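Local coordinates for endoglucanase (PDB 1DYS), which hydrolyses internal beta-1,4-glucosidic linkages of cellulose and related beta-glucans as a family 6 endoglucanase, contributing to the recycling of plant biomass, at residues Leu177-Gly185 against Ile213-Asn224; Gly280-Ala288 against Ser315-Ala324. All blocks are in the same frame, centred on the assembly; numbering follows the deposited sequence. Where two conformers were deposited one is given.

Interaction 1: Leu177-Gly185 against Ile213-Asn224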
# COMPACT_ATOMS: atom_id res chain seq x y z
N LEU A 177 -6.43 -25.31 -7.88
CA LEU A 177 -6.15 -24.00 -8.45
C LEU A 177 -7.29 -23.44 -9.25
O LEU A 177 -7.86 -24.10 -10.11
CB LEU A 177 -4.88 -24.11 -9.31
CG LEU A 177 -3.62 -24.60 -8.59
CD1 LEU A 177 -2.47 -24.76 -9.58
CD2 LEU A 177 -3.23 -23.65 -7.46
N TYR A 178 -7.63 -22.17 -8.97
CA TYR A 178 -8.66 -21.45 -9.69
C TYR A 178 -8.03 -20.19 -10.25
O TYR A 178 -7.63 -19.28 -9.52
CB TYR A 178 -9.83 -21.14 -8.74
CG TYR A 178 -10.62 -22.36 -8.28
CD1 TYR A 178 -11.68 -22.81 -9.07
CD2 TYR A 178 -10.31 -23.03 -7.12
CE1 TYR A 178 -12.44 -23.91 -8.66
CE2 TYR A 178 -11.02 -24.14 -6.71
CZ TYR A 178 -12.08 -24.56 -7.49
OH TYR A 178 -12.77 -25.65 -7.03
N LEU A 179 -7.87 -20.10 -11.56
CA LEU A 179 -7.25 -18.97 -12.25
C LEU A 179 -8.27 -17.86 -12.45
O LEU A 179 -9.36 -18.06 -12.99
CB LEU A 179 -6.63 -19.49 -13.56
CG LEU A 179 -5.97 -18.50 -14.49
CD1 LEU A 179 -4.79 -17.82 -13.79
CD2 LEU A 179 -5.49 -19.22 -15.76
N ASP A 180 -7.91 -16.66 -11.96
CA ASP A 180 -8.92 -15.59 -11.95
C ASP A 180 -9.26 -15.10 -13.33
O ASP A 180 -8.35 -14.96 -14.15
CB ASP A 180 -8.41 -14.43 -11.05
CG ASP A 180 -9.60 -13.48 -10.96
OD1 ASP A 180 -10.51 -13.82 -10.23
OD2 ASP A 180 -9.63 -12.47 -11.66
N VAL A 181 -10.56 -14.96 -13.64
CA VAL A 181 -10.98 -14.39 -14.91
C VAL A 181 -11.90 -13.19 -14.68
O VAL A 181 -12.83 -12.89 -15.44
CB VAL A 181 -11.62 -15.44 -15.85
CG1 VAL A 181 -10.64 -16.56 -16.14
CG2 VAL A 181 -12.81 -16.11 -15.16
N ALA A 182 -11.50 -12.27 -13.79
CA ALA A 182 -12.14 -10.97 -13.60
C ALA A 182 -13.61 -11.08 -13.28
O ALA A 182 -13.98 -11.72 -12.31
CB ALA A 182 -11.87 -10.13 -14.86
N ASN A 183 -14.50 -10.44 -14.06
CA ASN A 183 -15.94 -10.56 -13.75
C ASN A 183 -16.65 -10.47 -15.10
O ASN A 183 -16.05 -10.06 -16.10
CB ASN A 183 -16.42 -9.53 -12.75
CG ASN A 183 -16.45 -8.15 -13.34
OD1 ASN A 183 -17.50 -7.70 -13.81
ND2 ASN A 183 -15.32 -7.45 -13.33
N GLY A 184 -17.96 -10.77 -15.06
CA GLY A 184 -18.69 -10.77 -16.34
C GLY A 184 -18.75 -9.45 -17.08
O GLY A 184 -18.81 -9.41 -18.31
N GLY A 185 -18.65 -8.32 -16.38
CA GLY A 185 -18.64 -7.00 -16.97
C GLY A 185 -17.40 -6.68 -17.79
O GLY A 185 -17.38 -5.77 -18.63
N ILE A 213 -5.25 -26.98 -13.78
CA ILE A 213 -5.98 -26.12 -12.87
C ILE A 213 -7.38 -26.76 -12.73
O ILE A 213 -7.77 -27.52 -13.63
CB ILE A 213 -6.13 -24.66 -13.32
CG1 ILE A 213 -6.90 -24.53 -14.63
CG2 ILE A 213 -4.72 -24.03 -13.37
CD1 ILE A 213 -6.88 -23.12 -15.22
N ARG A 214 -8.06 -26.45 -11.63
CA ARG A 214 -9.43 -26.98 -11.53
C ARG A 214 -10.39 -26.15 -12.36
O ARG A 214 -11.40 -26.60 -12.90
CB ARG A 214 -9.87 -27.01 -10.06
CG ARG A 214 -11.37 -27.15 -9.84
CD ARG A 214 -11.87 -28.52 -10.30
NE ARG A 214 -13.30 -28.65 -9.94
CZ ARG A 214 -13.96 -29.77 -10.27
NH1 ARG A 214 -13.37 -30.76 -10.92
NH2 ARG A 214 -15.25 -29.86 -9.94
N GLY A 215 -10.10 -24.85 -12.46
CA GLY A 215 -10.94 -23.93 -13.14
C GLY A 215 -10.61 -22.48 -12.75
O GLY A 215 -9.44 -22.12 -12.84
N PHE A 216 -11.66 -21.69 -12.58
CA PHE A 216 -11.52 -20.24 -12.56
C PHE A 216 -12.20 -19.54 -11.38
O PHE A 216 -13.10 -20.16 -10.82
CB PHE A 216 -12.14 -19.63 -13.86
CG PHE A 216 -11.66 -20.41 -15.07
CD1 PHE A 216 -10.37 -20.23 -15.53
CD2 PHE A 216 -12.47 -21.40 -15.65
CE1 PHE A 216 -9.86 -20.97 -16.58
CE2 PHE A 216 -11.96 -22.12 -16.70
CZ PHE A 216 -10.68 -21.93 -17.16
N SER A 217 -11.85 -18.27 -11.13
CA SER A 217 -12.61 -17.54 -10.12
C SER A 217 -13.16 -16.28 -10.80
O SER A 217 -12.58 -15.83 -11.79
CB SER A 217 -11.76 -17.17 -8.90
OG SER A 217 -10.58 -16.43 -9.25
N SER A 218 -14.26 -15.74 -10.27
CA SER A 218 -14.81 -14.51 -10.85
C SER A 218 -15.53 -13.71 -9.78
O SER A 218 -15.88 -14.23 -8.71
CB SER A 218 -15.72 -14.84 -12.02
OG SER A 218 -16.94 -15.39 -11.53
N ASN A 219 -15.72 -12.43 -10.10
CA ASN A 219 -16.38 -11.47 -9.23
C ASN A 219 -15.55 -11.14 -7.99
O ASN A 219 -16.14 -10.55 -7.05
CB ASN A 219 -17.78 -11.94 -8.80
CG ASN A 219 -18.78 -10.80 -8.58
OD1 ASN A 219 -18.78 -9.91 -9.43
ND2 ASN A 219 -19.57 -10.92 -7.51
N VAL A 220 -14.28 -11.53 -7.94
CA VAL A 220 -13.48 -11.25 -6.74
C VAL A 220 -13.33 -9.74 -6.62
O VAL A 220 -12.95 -9.00 -7.51
CB VAL A 220 -12.10 -11.93 -6.79
CG1 VAL A 220 -11.31 -11.47 -5.56
CG2 VAL A 220 -12.30 -13.44 -6.87
N SER A 221 -13.72 -9.22 -5.46
CA SER A 221 -13.78 -7.82 -5.13
C SER A 221 -14.84 -7.06 -5.90
O SER A 221 -14.84 -5.85 -5.72
CB SER A 221 -12.45 -7.08 -5.32
OG SER A 221 -11.40 -7.89 -4.76
N ASN A 222 -15.69 -7.74 -6.64
CA ASN A 222 -16.71 -7.05 -7.42
C ASN A 222 -18.04 -7.27 -6.68
O ASN A 222 -18.07 -7.62 -5.51
CB ASN A 222 -16.75 -7.39 -8.90
CG ASN A 222 -17.07 -6.18 -9.73
OD1 ASN A 222 -18.22 -5.75 -9.78
ND2 ASN A 222 -16.07 -5.58 -10.40
N TYR A 223 -19.09 -6.82 -7.35
CA TYR A 223 -20.41 -6.73 -6.74
C TYR A 223 -21.52 -7.33 -7.60
O TYR A 223 -22.70 -7.11 -7.26
CB TYR A 223 -20.69 -5.22 -6.58
CG TYR A 223 -19.62 -4.39 -5.90
CD1 TYR A 223 -18.56 -3.83 -6.63
CD2 TYR A 223 -19.66 -4.20 -4.52
CE1 TYR A 223 -17.59 -3.10 -5.98
CE2 TYR A 223 -18.69 -3.45 -3.87
CZ TYR A 223 -17.66 -2.92 -4.62
OH TYR A 223 -16.71 -2.13 -4.01
N ASN A 224 -21.16 -8.04 -8.67
CA ASN A 224 -22.19 -8.61 -9.54
C ASN A 224 -22.95 -9.71 -8.80
O ASN A 224 -22.45 -10.36 -7.89
CB ASN A 224 -21.53 -9.21 -10.77
CG ASN A 224 -20.74 -8.28 -11.65
OD1 ASN A 224 -20.99 -7.09 -11.60
ND2 ASN A 224 -19.83 -8.82 -12.46
O HOH W 1 -12.44 -12.07 -10.03
O HOH W 2 -14.03 -9.10 -10.33

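Interaction 2: Gly280-Ala288 against Ser315-Ala324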
# COMPACT_ATOMS: atom_id res chain seq x y z
N GLY A 280 -18.30 -0.73 -14.89
CA GLY A 280 -16.88 -0.71 -14.51
C GLY A 280 -16.63 -0.02 -13.18
O GLY A 280 -15.47 -0.04 -12.74
N GLN A 281 -17.62 0.56 -12.53
CA GLN A 281 -17.43 1.15 -11.19
C GLN A 281 -17.01 0.06 -10.21
O GLN A 281 -17.57 -1.04 -10.22
CB GLN A 281 -18.68 1.87 -10.69
CG GLN A 281 -18.95 3.21 -11.38
CD GLN A 281 -20.32 3.70 -10.93
OE1 GLN A 281 -21.33 3.32 -11.52
NE2 GLN A 281 -20.38 4.50 -9.87
N TRP A 282 -15.97 0.31 -9.41
CA TRP A 282 -15.44 -0.72 -8.52
C TRP A 282 -15.10 -0.32 -7.10
O TRP A 282 -14.81 -1.24 -6.30
CB TRP A 282 -14.09 -1.22 -9.14
CG TRP A 282 -13.15 -0.06 -9.32
CD1 TRP A 282 -13.10 0.80 -10.39
CD2 TRP A 282 -12.15 0.40 -8.40
NE1 TRP A 282 -12.16 1.77 -10.17
CE2 TRP A 282 -11.55 1.54 -8.96
CE3 TRP A 282 -11.69 -0.07 -7.17
CZ2 TRP A 282 -10.53 2.24 -8.32
CZ3 TRP A 282 -10.70 0.64 -6.53
CH2 TRP A 282 -10.11 1.78 -7.10
N CYS A 283 -14.95 0.95 -6.81
CA CYS A 283 -14.44 1.37 -5.51
C CYS A 283 -15.54 1.61 -4.50
O CYS A 283 -16.38 2.49 -4.69
CB CYS A 283 -13.60 2.67 -5.64
SG CYS A 283 -12.84 3.09 -4.05
N ASN A 284 -15.56 0.81 -3.45
CA ASN A 284 -16.49 0.94 -2.34
C ASN A 284 -17.91 1.24 -2.85
O ASN A 284 -18.54 2.20 -2.43
CB ASN A 284 -16.00 1.98 -1.36
CG ASN A 284 -14.62 1.66 -0.80
OD1 ASN A 284 -14.27 0.50 -0.54
ND2 ASN A 284 -13.82 2.70 -0.65
N VAL A 285 -18.37 0.34 -3.70
CA VAL A 285 -19.69 0.53 -4.31
C VAL A 285 -20.77 0.44 -3.27
O VAL A 285 -20.83 -0.39 -2.37
CB VAL A 285 -19.87 -0.45 -5.49
CG1 VAL A 285 -21.31 -0.59 -5.98
CG2 VAL A 285 -18.92 0.00 -6.57
N ASN A 286 -21.72 1.39 -3.38
CA ASN A 286 -22.81 1.43 -2.39
C ASN A 286 -24.06 1.98 -3.07
O ASN A 286 -23.98 2.81 -3.96
CB ASN A 286 -22.40 2.24 -1.18
CG ASN A 286 -22.07 3.67 -1.57
OD1 ASN A 286 -22.92 4.57 -1.51
ND2 ASN A 286 -20.83 3.89 -2.02
N PRO A 287 -25.20 1.48 -2.62
CA PRO A 287 -25.38 0.50 -1.58
C PRO A 287 -25.03 -0.93 -1.94
O PRO A 287 -25.19 -1.34 -3.08
CB PRO A 287 -26.90 0.46 -1.23
CG PRO A 287 -27.53 1.24 -2.35
CD PRO A 287 -26.49 1.92 -3.20
N ALA A 288 -24.50 -1.64 -0.95
CA ALA A 288 -24.18 -3.06 -1.17
C ALA A 288 -24.44 -3.86 0.11
O ALA A 288 -24.52 -3.31 1.21
CB ALA A 288 -22.73 -3.23 -1.60
N SER A 315 -11.46 -1.44 2.85
CA SER A 315 -11.66 -0.51 1.76
C SER A 315 -10.97 -0.93 0.47
O SER A 315 -9.90 -1.53 0.47
CB SER A 315 -11.16 0.86 2.20
OG SER A 315 -11.34 1.87 1.23
N ASP A 316 -11.60 -0.53 -0.62
CA ASP A 316 -11.03 -0.70 -1.93
C ASP A 316 -10.02 0.44 -2.26
O ASP A 316 -9.27 0.30 -3.22
CB ASP A 316 -12.11 -0.69 -3.01
CG ASP A 316 -13.04 -1.89 -2.87
OD1 ASP A 316 -12.51 -2.98 -2.61
OD2 ASP A 316 -14.26 -1.63 -3.03
N GLY A 317 -10.17 1.55 -1.53
CA GLY A 317 -9.33 2.74 -1.79
C GLY A 317 -10.07 3.96 -1.23
O GLY A 317 -11.23 3.82 -0.80
N GLN A 318 -9.49 5.15 -1.29
CA GLN A 318 -10.11 6.35 -0.75
C GLN A 318 -11.02 6.96 -1.81
O GLN A 318 -10.70 7.96 -2.46
CB GLN A 318 -9.04 7.36 -0.33
CG GLN A 318 -7.98 6.80 0.58
CD GLN A 318 -6.91 7.82 0.96
OE1 GLN A 318 -5.83 7.66 0.42
NE2 GLN A 318 -7.39 8.72 1.80
N CYS A 319 -12.16 6.28 -2.01
CA CYS A 319 -13.05 6.61 -3.09
C CYS A 319 -14.39 5.93 -2.83
O CYS A 319 -14.53 5.18 -1.86
CB CYS A 319 -12.44 6.10 -4.41
SG CYS A 319 -11.54 4.56 -4.53
N GLY A 320 -15.35 6.30 -3.67
CA GLY A 320 -16.64 5.66 -3.69
C GLY A 320 -17.69 5.97 -2.68
O GLY A 320 -18.89 6.10 -3.02
N MET A 321 -17.32 6.03 -1.42
CA MET A 321 -18.24 6.24 -0.32
C MET A 321 -17.51 7.16 0.64
O MET A 321 -16.30 7.05 0.83
CB MET A 321 -18.70 4.92 0.29
CG MET A 321 -19.81 5.11 1.32
SD MET A 321 -20.46 3.57 1.98
CE MET A 321 -20.18 3.80 3.73
N GLY A 322 -18.24 8.18 1.09
CA GLY A 322 -17.65 9.18 1.98
C GLY A 322 -17.02 8.52 3.20
O GLY A 322 -17.62 7.62 3.80
N GLY A 323 -15.80 8.92 3.56
CA GLY A 323 -15.13 8.36 4.73
C GLY A 323 -14.23 7.19 4.43
O GLY A 323 -13.55 6.67 5.32
N ALA A 324 -14.14 6.78 3.16
CA ALA A 324 -13.29 5.67 2.79
C ALA A 324 -11.80 5.88 2.98
O ALA A 324 -11.16 6.80 2.44
CB ALA A 324 -13.55 5.38 1.30

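Interaction 1: Leu177-Gly185 against Ile213-Asn224
Asp-180 and Ser-217 are hydrogen-bonded through their side chains across two parallel strands. Asp-180 CB and CG each lie 3.5 Å from Ser-217 OG. With CG anti to the backbone N (chi1 -172°), the carboxylate swings toward the neighbouring strand, and Asp-180 OD1 accepts from Ser-217 OG at 2.8 Å through its anti lone pair. Water 1 lies 2.6 Å from Asp-180 OD1 and accepts from Val-220 N. The other oxygen, Asp-180 OD2, is met from above the carboxylate plane by Ala-182 N at 2.8 Å, closing an Asx turn, and it accepts from the backbone N of Asp-139 as well. Asp-139 is a probable proton donor, so the buried carboxylate ties this strand end to an active-site residue. Strands 175-180 and 215-218 are neighbours in the parallel sheet of the distorted beta/alpha barrel of family 6; their pairing includes Leu-179 N to Gly-215 O and a nearly linear bond, 177° at the hydrogen, from Val-181 N to Ser-217 O. Beyond the strands, at their C-terminal ends, Asn-183 is the N-cap of helix 184-187. Its OD1 accepts from Gly-185 N and from Asn-224 ND2, each 2.9 Å away, the two donors arriving on opposite faces of the amide plane; Asn-224 OD1 is hydrogen-bonded to Arg-276 NH2. The Asn-183 amide also stacks on that of Asn-222, their planes 28° apart; both residues are probable substrate ligands. At the other end of the pairing, Arg-214 CB lies over one face of the Tyr-178 ring, while Tyr-178 OH hydrogen-bonds Asp-304 OD2 and Arg-214 NE forms a salt bridge to the same oxygen. Val-181 CG1 approaches Phe-216 CD1 to 3.7 Å.

Interaction 2: Gly280-Ala288 against Ser315-Ala324
Asp-316 O meets the edge of the Trp-282 indole in plane, 3.6 Å from Trp-282 CZ3, and Gly-280 O lies at the edge as well; one face is overlaid toward its rim by CB of the adjoining Cys-283. Cys-319 SG sits obliquely to the six-membered ring, its nearest carbon being Trp-282 CH2 at 4.0 Å. The Asn-284 amide and the Asp-316 carboxylate run past each other in opposite directions with planes only 15° apart. A reciprocal pair of bonds joins these residues: Asn-284 N donates to the anti lone pair of Asp-316 OD2 at 2.8 Å, and Asp-316 N donates to Asn-284 OD1 at 2.9 Å. Asn-284 ND2 then gives to Cys-319 O and to Ser-315 OG, both near its amide plane, so both ends of the amide are held and its rotation is fixed; Ser-315 OG is also hydrogen-bonded to Pro-325 O. The Cys-283 to Cys-319 disulfide, with a torsion of 89° about the S-S bond, links the two loops covalently beside Trp-282, a probable substrate-binding residue. Asp-316 also forms salt bridges to Arg-269 and, through OD1, to Lys-310, another probable substrate ligand. Farther along, Asn-286 CG sits between the backbone N and the carbonyl carbon (chi1 60°), from where Asn-286 ND2 bonds Asn-284 O at 2.9 Å and Gly-320 O at 3.1 Å. Met-321 SD rests 3.9 Å from Asn-286 CG.

Interaction 1 closes before interaction 2 opens along the chain, and their centres lie about 20 Å apart. The first is buried, about 6 Å from the chain centre, in the parallel sheet; the second joins the loop leading to strand 288-289 with the one between strand 303-307 and helix 332-340, about 17 Å from that centre. They touch through Tyr-223 of segment 213-224, whose OH lies 3.0 Å from Val-285 N and 3.1 Å from Trp-282 O, both probable hydrogen bonds. The side chains of Asn-222 and Trp-282 come within about 5 Å, consistent with the two contacts contributing neighbouring parts of one substrate-binding surface.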